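PDB 6H20: probable glutamine-binding lipoprotein GlnH (GLNBP) from Mycobacterium tuberculosis, which binds aspartate, and here asparagine, as a solute-binding lipoprotein, and regulates protein kinase G activity to control glutamate metabolism. Local coordinates for residues S30-F34 and V247-G252; R106-Q111 and R128-V132; V132-Y138 and Y235-L241. All coordinates share one frame; numbering follows the deposited sequence.

Interaction 1: residues S30-F34 and V247-G252; sequences SLRPF and VRFVNG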
loop_
_atom_site.group_PDB
_atom_site.type_symbol
_atom_site.label_atom_id
_atom_site.label_comp_id
_atom_site.label_asym_id
_atom_site.label_seq_id
_atom_site.Cartn_x
_atom_site.Cartn_y
_atom_site.Cartn_z
ATOM N N SER A 30 -10.440 -3.973 13.530
ATOM C CA SER A 30 -9.493 -5.067 13.730
ATOM C C SER A 30 -9.522 -5.530 15.188
ATOM O O SER A 30 -10.429 -5.155 15.933
ATOM C CB SER A 30 -8.092 -4.622 13.281
ATOM O OG SER A 30 -7.133 -5.668 13.326
ATOM N N LEU A 31 -8.539 -6.326 15.612
ATOM C CA LEU A 31 -8.589 -6.972 16.925
ATOM C C LEU A 31 -7.833 -6.172 17.979
ATOM O O LEU A 31 -6.714 -5.707 17.748
ATOM C CB LEU A 31 -7.986 -8.371 16.830
ATOM C CG LEU A 31 -8.771 -9.352 15.963
ATOM C CD1 LEU A 31 -8.035 -10.677 15.881
ATOM C CD2 LEU A 31 -10.177 -9.540 16.519
ATOM N N ARG A 32 -8.425 -6.069 19.160
ATOM C CA ARG A 32 -7.825 -5.293 20.228
ATOM C C ARG A 32 -6.467 -5.884 20.611
ATOM O O ARG A 32 -6.300 -7.107 20.626
ATOM C CB ARG A 32 -8.774 -5.341 21.427
ATOM C CG ARG A 32 -8.418 -4.436 22.560
ATOM C CD ARG A 32 -9.578 -4.421 23.567
ATOM N NE ARG A 32 -10.771 -3.804 22.992
ATOM C CZ ARG A 32 -10.980 -2.491 22.948
ATOM N NH1 ARG A 32 -10.079 -1.657 23.451
ATOM N NH2 ARG A 32 -12.088 -2.010 22.405
ATOM N N PRO A 33 -5.473 -5.055 20.913
ATOM C CA PRO A 33 -4.174 -5.579 21.349
ATOM C C PRO A 33 -4.281 -6.339 22.665
ATOM O O PRO A 33 -5.251 -6.212 23.413
ATOM C CB PRO A 33 -3.328 -4.318 21.529
ATOM C CG PRO A 33 -4.044 -3.267 20.709
ATOM C CD PRO A 33 -5.482 -3.583 20.805
ATOM N N PHE A 34 -3.242 -7.123 22.953
ATOM C CA PHE A 34 -3.177 -7.826 24.226
ATOM C C PHE A 34 -3.000 -6.839 25.371
ATOM O O PHE A 34 -2.335 -5.809 25.236
ATOM C CB PHE A 34 -1.984 -8.773 24.233
ATOM C CG PHE A 34 -2.114 -9.924 23.276
ATOM C CD1 PHE A 34 -2.977 -10.973 23.546
ATOM C CD2 PHE A 34 -1.364 -9.956 22.115
ATOM C CE1 PHE A 34 -3.091 -12.043 22.671
ATOM C CE2 PHE A 34 -1.475 -11.027 21.230
ATOM C CZ PHE A 34 -2.341 -12.067 21.520
ATOM N N VAL A 247 -2.164 -10.304 14.663
ATOM C CA VAL A 247 -2.986 -9.108 14.470
ATOM C C VAL A 247 -2.990 -8.258 15.736
ATOM O O VAL A 247 -2.748 -7.043 15.693
ATOM C CB VAL A 247 -4.418 -9.492 14.053
ATOM C CG1 VAL A 247 -5.287 -8.232 13.940
ATOM C CG2 VAL A 247 -4.405 -10.280 12.752
ATOM N N ARG A 248 -3.292 -8.884 16.885
ATOM C CA ARG A 248 -3.294 -8.136 18.139
ATOM C C ARG A 248 -1.922 -7.546 18.431
ATOM O O ARG A 248 -1.824 -6.402 18.882
ATOM C CB ARG A 248 -3.766 -9.016 19.298
ATOM C CG ARG A 248 -5.154 -9.576 19.097
ATOM C CD ARG A 248 -5.596 -10.327 20.348
ATOM N NE ARG A 248 -6.852 -11.046 20.148
ATOM C CZ ARG A 248 -8.055 -10.490 20.265
ATOM N NH1 ARG A 248 -8.169 -9.203 20.573
ATOM N NH2 ARG A 248 -9.147 -11.222 20.062
ATOM N N PHE A 249 -0.852 -8.308 18.175
ATOM C CA PHE A 249 0.494 -7.805 18.426
ATOM C C PHE A 249 0.778 -6.565 17.585
ATOM O O PHE A 249 1.224 -5.534 18.111
ATOM C CB PHE A 249 1.545 -8.892 18.147
ATOM C CG PHE A 249 2.931 -8.499 18.569
ATOM C CD1 PHE A 249 3.728 -7.688 17.750
ATOM C CD2 PHE A 249 3.422 -8.891 19.810
ATOM C CE1 PHE A 249 4.992 -7.300 18.159
ATOM C CE2 PHE A 249 4.677 -8.510 20.223
ATOM C CZ PHE A 249 5.464 -7.710 19.402
ATOM N N VAL A 250 0.543 -6.651 16.269
ATOM C CA VAL A 250 0.793 -5.504 15.394
ATOM C C VAL A 250 -0.076 -4.320 15.794
ATOM O O VAL A 250 0.368 -3.167 15.766
ATOM C CB VAL A 250 0.583 -5.901 13.920
ATOM C CG1 VAL A 250 0.672 -4.679 13.016
ATOM C CG2 VAL A 250 1.631 -6.944 13.501
ATOM N N ASN A 251 -1.314 -4.577 16.205
ATOM C CA ASN A 251 -2.143 -3.458 16.636
ATOM C C ASN A 251 -1.576 -2.798 17.883
ATOM O O ASN A 251 -1.728 -1.582 18.059
ATOM C CB ASN A 251 -3.593 -3.910 16.817
ATOM C CG ASN A 251 -4.269 -4.159 15.483
ATOM O OD1 ASN A 251 -3.784 -3.681 14.451
ATOM N ND2 ASN A 251 -5.388 -4.871 15.487
ATOM N N GLY A 252 -0.910 -3.576 18.747
ATOM C CA GLY A 252 -0.177 -2.982 19.850
ATOM C C GLY A 252 0.942 -2.066 19.378
ATOM O O GLY A 252 1.111 -0.956 19.899
#
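Ser30 meets Asn251 through its hydroxyl: Asn251 ND2 donates to Ser30 OG at 2.9 Å, and the oxygen lies in the plane of the amide. A chi1 of -174° sets OG opposite the backbone N and points it toward helix 244-259, where CG1 of Val247 also packs against it. Ser30 OG is further bonded to Phe134 O, and Asn251 OD1 to Thr136 N, so the amide of Asn251 is gripped at both ends. The next residue takes the second N-H of the same amide, Asn251 ND2 to Leu31 O being 2.8 Å and nearly straight. The side chain of Leu31 lies against the helix, its CB near Val247 CG1 and over one face of the Arg248 guanidinium.

Arg32 sends its side chain to a salt bridge between NE and the C-terminal Asp287, but its carbonyl stays: Arg248 NH1 binds Arg32 O at 2.8 Å, in the carbonyl plane and on a lone pair. The extended chain of Arg248 brings NH1 there, and NH1 also forms a salt bridge to Asp287. Pro33 sets its CA against Arg248 O, a CA-H...O contact of 3.5 Å, while its CG rests 3.7 Å from Gly252 N. Phe34 finishes the run with a CH-pi contact, Arg248 CB standing over one face of its ring, 4.0 Å from the centroid.

Asn251 and Arg248 thus donate to Leu31 O and Arg32 O, so the hold depends on backbone carbonyls of the loop between strand 29-30 and helix 37-43, which joins helix 244-259 away from the ligand site.

Interaction 2: residues R106-Q111 and R128-V132; sequences RVTALQ and RRKLV. With ASN (asparagine), chain B.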
loop_
_atom_site.group_PDB
_atom_site.type_symbol
_atom_site.label_atom_id
_atom_site.label_comp_id
_atom_site.label_asym_id
_atom_site.label_seq_id
_atom_site.Cartn_x
_atom_site.Cartn_y
_atom_site.Cartn_z
ATOM N N ARG A 106 0.513 -10.258 -2.814
ATOM C CA ARG A 106 0.439 -10.009 -1.375
ATOM C C ARG A 106 -0.480 -11.001 -0.670
ATOM O O ARG A 106 -0.137 -11.512 0.399
ATOM C CB ARG A 106 -0.049 -8.583 -1.118
ATOM C CG ARG A 106 0.940 -7.526 -1.555
ATOM C CD ARG A 106 0.335 -6.108 -1.418
ATOM N NE ARG A 106 -0.719 -5.896 -2.412
ATOM C CZ ARG A 106 -1.287 -4.710 -2.648
ATOM N NH1 ARG A 106 -0.912 -3.642 -1.948
ATOM N NH2 ARG A 106 -2.227 -4.592 -3.581
ATOM N N VAL A 107 -1.653 -11.280 -1.245
ATOM C CA VAL A 107 -2.587 -12.193 -0.587
ATOM C C VAL A 107 -2.036 -13.614 -0.582
ATOM O O VAL A 107 -2.090 -14.313 0.441
ATOM C CB VAL A 107 -3.983 -12.112 -1.232
ATOM C CG1 VAL A 107 -4.832 -13.327 -0.841
ATOM C CG2 VAL A 107 -4.672 -10.821 -0.822
ATOM N N THR A 108 -1.485 -14.061 -1.716
ATOM C CA THR A 108 -1.005 -15.437 -1.804
ATOM C C THR A 108 0.135 -15.699 -0.830
ATOM O O THR A 108 0.178 -16.753 -0.191
ATOM C CB THR A 108 -0.573 -15.758 -3.237
ATOM O OG1 THR A 108 -1.709 -15.667 -4.099
ATOM C CG2 THR A 108 -0.018 -17.168 -3.311
ATOM N N ALA A 109 1.069 -14.757 -0.689
ATOM C CA ALA A 109 2.173 -14.985 0.239
ATOM C C ALA A 109 1.673 -15.141 1.663
ATOM O O ALA A 109 2.233 -15.925 2.434
ATOM C CB ALA A 109 3.187 -13.850 0.146
ATOM N N LEU A 110 0.621 -14.410 2.028
ATOM C CA LEU A 110 0.055 -14.552 3.364
ATOM C C LEU A 110 -0.667 -15.885 3.514
ATOM O O LEU A 110 -0.518 -16.567 4.538
ATOM C CB LEU A 110 -0.868 -13.367 3.644
ATOM C CG LEU A 110 -0.134 -12.040 3.821
ATOM C CD1 LEU A 110 -1.112 -10.873 3.761
ATOM C CD2 LEU A 110 0.624 -12.051 5.130
ATOM N N GLN A 111 -1.445 -16.272 2.499
ATOM C CA GLN A 111 -2.159 -17.547 2.544
ATOM C C GLN A 111 -1.195 -18.720 2.674
ATOM O O GLN A 111 -1.484 -19.700 3.382
ATOM C CB GLN A 111 -2.989 -17.698 1.272
ATOM C CG GLN A 111 -4.249 -16.851 1.237
ATOM C CD GLN A 111 -5.023 -17.040 -0.051
ATOM O OE1 GLN A 111 -4.459 -16.950 -1.141
ATOM N NE2 GLN A 111 -6.319 -17.311 0.065
ATOM N N ARG A 128 -10.668 -8.666 0.432
ATOM C CA ARG A 128 -9.398 -9.185 0.930
ATOM C C ARG A 128 -9.550 -9.799 2.311
ATOM O O ARG A 128 -8.846 -10.758 2.643
ATOM C CB ARG A 128 -8.330 -8.088 0.931
ATOM C CG ARG A 128 -7.867 -7.725 -0.462
ATOM C CD ARG A 128 -7.014 -6.470 -0.447
ATOM N NE ARG A 128 -6.584 -6.151 -1.809
ATOM C CZ ARG A 128 -5.832 -5.100 -2.119
ATOM N NH1 ARG A 128 -5.419 -4.276 -1.161
ATOM N NH2 ARG A 128 -5.471 -4.887 -3.383
ATOM N N ARG A 129 -10.470 -9.276 3.119
ATOM C CA ARG A 129 -10.678 -9.819 4.455
ATOM C C ARG A 129 -11.276 -11.219 4.445
ATOM O O ARG A 129 -11.223 -11.902 5.477
ATOM C CB ARG A 129 -11.537 -8.863 5.273
ATOM C CG ARG A 129 -10.700 -7.858 6.029
ATOM C CD ARG A 129 -11.445 -7.307 7.229
ATOM N NE ARG A 129 -10.593 -6.557 8.152
ATOM C CZ ARG A 129 -9.793 -7.110 9.063
ATOM N NH1 ARG A 129 -9.711 -8.430 9.172
ATOM N NH2 ARG A 129 -9.075 -6.340 9.872
ATOM N N LYS A 130 -11.847 -11.657 3.321
ATOM C CA LYS A 130 -12.265 -13.052 3.200
ATOM C C LYS A 130 -11.069 -13.991 3.141
ATOM O O LYS A 130 -11.218 -15.193 3.401
ATOM C CB LYS A 130 -13.087 -13.241 1.923
ATOM C CG LYS A 130 -14.432 -12.534 1.907
ATOM C CD LYS A 130 -15.115 -12.697 0.556
ATOM C CE LYS A 130 -16.421 -11.927 0.505
ATOM N NZ LYS A 130 -17.580 -12.786 0.156
ATOM N N LEU A 131 -9.891 -13.471 2.798
ATOM C CA LEU A 131 -8.706 -14.273 2.530
ATOM C C LEU A 131 -7.553 -14.043 3.495
ATOM O O LEU A 131 -6.780 -14.974 3.730
ATOM C CB LEU A 131 -8.202 -14.012 1.101
ATOM C CG LEU A 131 -9.247 -14.185 0.006
ATOM C CD1 LEU A 131 -8.680 -13.747 -1.336
ATOM C CD2 LEU A 131 -9.708 -15.637 -0.045
ATOM N N VAL A 132 -7.385 -12.829 4.027
ATOM C CA VAL A 132 -6.294 -12.517 4.940
ATOM C C VAL A 132 -6.828 -11.644 6.067
ATOM O O VAL A 132 -7.924 -11.088 5.988
ATOM C CB VAL A 132 -5.125 -11.793 4.237
ATOM C CG1 VAL A 132 -4.586 -12.632 3.084
ATOM C CG2 VAL A 132 -5.564 -10.412 3.735
HETATM N N ASN B . -3.278 0.496 -2.106
HETATM C CA ASN B . -3.670 -0.098 -3.384
HETATM C C ASN B . -3.948 -1.577 -3.188
HETATM O O ASN B . -4.071 -2.329 -4.173
HETATM C CB ASN B . -2.584 0.116 -4.440
HETATM C CG ASN B . -1.322 -0.656 -4.145
HETATM O OD1 ASN B . -1.086 -1.115 -3.032
HETATM N ND2 ASN B . -0.514 -0.836 -5.165
HETATM O OXT ASN B . -4.045 -2.016 -2.022
HETATM O O HOH W 1 -7.275 -17.550 2.854
#
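Val132 and Val107 face each other at the heart of this contact, where helix 106-111 lies over the turn that leaves helix 126-129. CG1 of Val107 touches CG1 of Val132 at 4.0 Å and, on the same methyl, CD1 of Leu131 at 3.9 Å. Val107 CG1 is anti to its backbone N (chi1 163°), which aims that branch at the turn and lets one methyl serve both neighbours. Val132 in turn uses CG1 against Leu110, meeting CB at 3.8 Å and CD1 a little farther off, the two side chains crossing at about a right angle. Leu131 lies farther out: its CD2 approaches the amide nitrogen of Gln111, and a water accepts from Gln111 NE2 and donates to Leu131 O, tying the exposed end of the helix to the turn. The turn itself is held by Arg128 O, which accepts from both Leu131 N and Val132 N.

At the other end the two arginines converge on the bound asparagine. Arg128, extended from CG to NE, lays the edge of its guanidinium against the ligand carboxylate, NH1 to OXT at 2.8 Å and NH2 to O at 3.0 Å, both bonds nearly straight at 170°. Arg106 bends at chi3 and splits its grip, NH2 giving to the same carboxylate O while NH1 reaches OD1 of the ligand side chain at 2.8 Å. The guanidinium planes stand 68° apart, Arg128 NH1 over one face of Arg106. Sharing ligand O brings Arg106 NH2 and Arg128 NH2, two donors with no bond between them, to 3.3 Å. Ser123 O and Lys120 O hold Arg128 NH1 and Arg106 NH1 respectively. An arginine pairing with the ligand alpha-carboxylate is characteristic of the amino-acid pocket in family 3 solute-binding proteins.

Interaction 3: residues V132-Y138 and Y235-L241; sequences VNFSTVY and YGVGINL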
loop_
_atom_site.group_PDB
_atom_site.type_symbol
_atom_site.label_atom_id
_atom_site.label_comp_id
_atom_site.label_asym_id
_atom_site.label_seq_id
_atom_site.Cartn_x
_atom_site.Cartn_y
_atom_site.Cartn_z
ATOM N N VAL A 132 -7.385 -12.829 4.027
ATOM C CA VAL A 132 -6.294 -12.517 4.940
ATOM C C VAL A 132 -6.828 -11.644 6.067
ATOM O O VAL A 132 -7.924 -11.088 5.988
ATOM C CB VAL A 132 -5.125 -11.793 4.237
ATOM C CG1 VAL A 132 -4.586 -12.632 3.084
ATOM C CG2 VAL A 132 -5.564 -10.412 3.735
ATOM N N ASN A 133 -6.026 -11.510 7.117
ATOM C CA ASN A 133 -6.335 -10.581 8.192
ATOM C C ASN A 133 -5.569 -9.272 8.004
ATOM O O ASN A 133 -4.632 -9.177 7.215
ATOM C CB ASN A 133 -6.012 -11.203 9.549
ATOM C CG ASN A 133 -7.131 -11.021 10.519
ATOM O OD1 ASN A 133 -7.618 -9.906 10.686
ATOM N ND2 ASN A 133 -7.580 -12.107 11.135
ATOM N N PHE A 134 -5.973 -8.256 8.765
ATOM C CA PHE A 134 -5.311 -6.959 8.709
ATOM C C PHE A 134 -5.247 -6.354 10.101
ATOM O O PHE A 134 -6.148 -6.541 10.924
ATOM C CB PHE A 134 -6.071 -5.942 7.845
ATOM C CG PHE A 134 -6.054 -6.244 6.370
ATOM C CD1 PHE A 134 -4.961 -5.887 5.581
ATOM C CD2 PHE A 134 -7.143 -6.845 5.766
ATOM C CE1 PHE A 134 -4.954 -6.144 4.211
ATOM C CE2 PHE A 134 -7.145 -7.117 4.402
ATOM C CZ PHE A 134 -6.048 -6.755 3.619
ATOM N N SER A 135 -4.183 -5.592 10.337
ATOM C CA SER A 135 -4.100 -4.672 11.459
ATOM C C SER A 135 -5.094 -3.528 11.282
ATOM O O SER A 135 -5.770 -3.398 10.255
ATOM C CB SER A 135 -2.709 -4.039 11.516
ATOM O OG SER A 135 -2.520 -3.136 10.428
ATOM N N THR A 136 -5.170 -2.685 12.314
ATOM C CA THR A 136 -5.840 -1.402 12.176
ATOM C C THR A 136 -5.126 -0.538 11.130
ATOM O O THR A 136 -4.014 -0.834 10.670
ATOM C CB THR A 136 -5.853 -0.658 13.510
ATOM O OG1 THR A 136 -4.511 -0.512 14.002
ATOM C CG2 THR A 136 -6.714 -1.407 14.539
ATOM N N VAL A 137 -5.780 0.562 10.757
ATOM C CA VAL A 137 -5.280 1.404 9.670
ATOM C C VAL A 137 -4.051 2.175 10.131
ATOM O O VAL A 137 -4.084 2.857 11.164
ATOM C CB VAL A 137 -6.384 2.372 9.218
ATOM C CG1 VAL A 137 -5.858 3.350 8.152
ATOM C CG2 VAL A 137 -7.605 1.612 8.730
ATOM N N TYR A 138 -2.964 2.108 9.346
ATOM C CA TYR A 138 -1.765 2.870 9.680
ATOM C C TYR A 138 -1.512 4.074 8.777
ATOM O O TYR A 138 -0.647 4.901 9.097
ATOM C CB TYR A 138 -0.517 1.961 9.747
ATOM C CG TYR A 138 -0.004 1.437 8.421
ATOM C CD1 TYR A 138 0.877 2.181 7.647
ATOM C CD2 TYR A 138 -0.387 0.178 7.964
ATOM C CE1 TYR A 138 1.351 1.684 6.443
ATOM C CE2 TYR A 138 0.089 -0.329 6.756
ATOM C CZ TYR A 138 0.951 0.448 6.000
ATOM O OH TYR A 138 1.414 -0.052 4.810
ATOM N N TYR A 235 -4.624 1.783 4.571
ATOM C CA TYR A 235 -3.578 0.764 4.587
ATOM C C TYR A 235 -3.597 -0.031 5.883
ATOM O O TYR A 235 -3.687 0.530 6.979
ATOM C CB TYR A 235 -2.199 1.411 4.483
ATOM C CG TYR A 235 -1.877 2.095 3.177
ATOM C CD1 TYR A 235 -2.752 2.072 2.092
ATOM C CD2 TYR A 235 -0.690 2.773 3.043
ATOM C CE1 TYR A 235 -2.422 2.720 0.881
ATOM C CE2 TYR A 235 -0.352 3.408 1.857
ATOM C CZ TYR A 235 -1.213 3.384 0.789
ATOM O OH TYR A 235 -0.844 4.029 -0.383
ATOM N N GLY A 236 -3.456 -1.345 5.756
ATOM C CA GLY A 236 -3.292 -2.200 6.910
ATOM C C GLY A 236 -2.083 -3.094 6.708
ATOM O O GLY A 236 -1.637 -3.327 5.581
ATOM N N VAL A 237 -1.546 -3.585 7.820
ATOM C CA VAL A 237 -0.534 -4.638 7.769
ATOM C C VAL A 237 -1.260 -5.947 7.512
ATOM O O VAL A 237 -2.159 -6.324 8.268
ATOM C CB VAL A 237 0.263 -4.700 9.079
ATOM C CG1 VAL A 237 1.223 -5.894 9.068
ATOM C CG2 VAL A 237 0.990 -3.392 9.319
ATOM N N GLY A 238 -0.892 -6.631 6.427
ATOM C CA GLY A 238 -1.546 -7.878 6.055
ATOM C C GLY A 238 -0.930 -9.054 6.797
ATOM O O GLY A 238 0.285 -9.140 6.950
ATOM N N ILE A 239 -1.800 -9.937 7.292
ATOM C CA ILE A 239 -1.426 -11.031 8.180
ATOM C C ILE A 239 -2.218 -12.256 7.752
ATOM O O ILE A 239 -3.334 -12.143 7.239
ATOM C CB ILE A 239 -1.726 -10.636 9.652
ATOM C CG1 ILE A 239 -0.791 -9.502 10.084
ATOM C CG2 ILE A 239 -1.603 -11.845 10.601
ATOM C CD1 ILE A 239 -1.233 -8.743 11.322
ATOM N N ASN A 240 -1.634 -13.438 7.953
ATOM C CA ASN A 240 -2.355 -14.666 7.638
ATOM C C ASN A 240 -3.687 -14.705 8.386
ATOM O O ASN A 240 -3.776 -14.325 9.559
ATOM C CB ASN A 240 -1.508 -15.889 7.987
ATOM C CG ASN A 240 -2.265 -17.185 7.804
ATOM O OD1 ASN A 240 -3.011 -17.613 8.691
ATOM N ND2 ASN A 240 -2.073 -17.826 6.655
ATOM N N LEU A 241 -4.728 -15.162 7.682
ATOM C CA LEU A 241 -6.097 -15.088 8.191
ATOM C C LEU A 241 -6.228 -15.662 9.594
ATOM O O LEU A 241 -6.992 -15.141 10.415
ATOM C CB LEU A 241 -7.036 -15.832 7.240
ATOM C CG LEU A 241 -8.525 -15.816 7.575
ATOM C CD1 LEU A 241 -9.040 -14.380 7.612
ATOM C CD2 LEU A 241 -9.289 -16.634 6.548
HETATM O O HOH W 2 0.463 -2.502 3.951
#
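Asn133 and Ile239 exchange backbone bonds, Asn133 N to Ile239 O at 2.8 Å and Ile239 N to Asn133 O at 2.9 Å, forming an antiparallel hydrogen-bonded pair. Beyond it, Ser135 N gives to Val237 O at 3.0 Å. Val237 N answers not to a carbonyl but to Ser135 OG, at 2.8 Å: the hydroxyl sits between backbone N and carbonyl carbon (chi1 70°), accepts this bond and donates to Thr136 O. Tyr138 N then binds Tyr235 O. At the far end Asn133 ND2 reaches Leu241 O, a longer bond of 3.2 Å, while its OD1 takes Phe134 N.

Strand 132-134 pairs here with strand 232-240, a long strand interrupted by a bulge or short loop, in the mixed sheet of a two-lobed periplasmic-binding-protein fold, as in the solute-binding protein 3 family. Phe134 packs CD1 against the bare CA of Gly238; its side chain leaves on the face opposite to those of Asn133 and Ile239.

Tyr235 CB stands over one face of the Tyr138 ring, a CH-pi contact 3.9 Å from the centroid; the two rings themselves meet obliquely, planes 58° apart. A water donates to Tyr138 OH and Gly236 O, and Asp78 is a second partner of the hydroxyl. Tyr235 OH bonds to Asp209, which itself binds the asparagine, and Arg258, from helix 244-259, holds Thr136 OG1 and Val137 O.

How the interactions relate
From the N terminus, the chain first passes 30-34, whose partner 247-252 lies more than two hundred residues on; interaction 1 therefore closes a long loop that encloses both other contacts. Within it, interaction 2 is a short closure between helix 106-111 and the turn after helix 126-129, complete at Val132, where interaction 3 opens; that one closes about a hundred residues later at strand 235-241. These two run in series and share Val132. Interaction 3 lies against both neighbours: it touches interaction 1 through Asn251 and Ser30, and Leu110 O accepts from Asn240 ND2. Together they join the N-terminal loop, helix 244-259, the sheet and helix 106-111, whose Arg106 reaches the ligand.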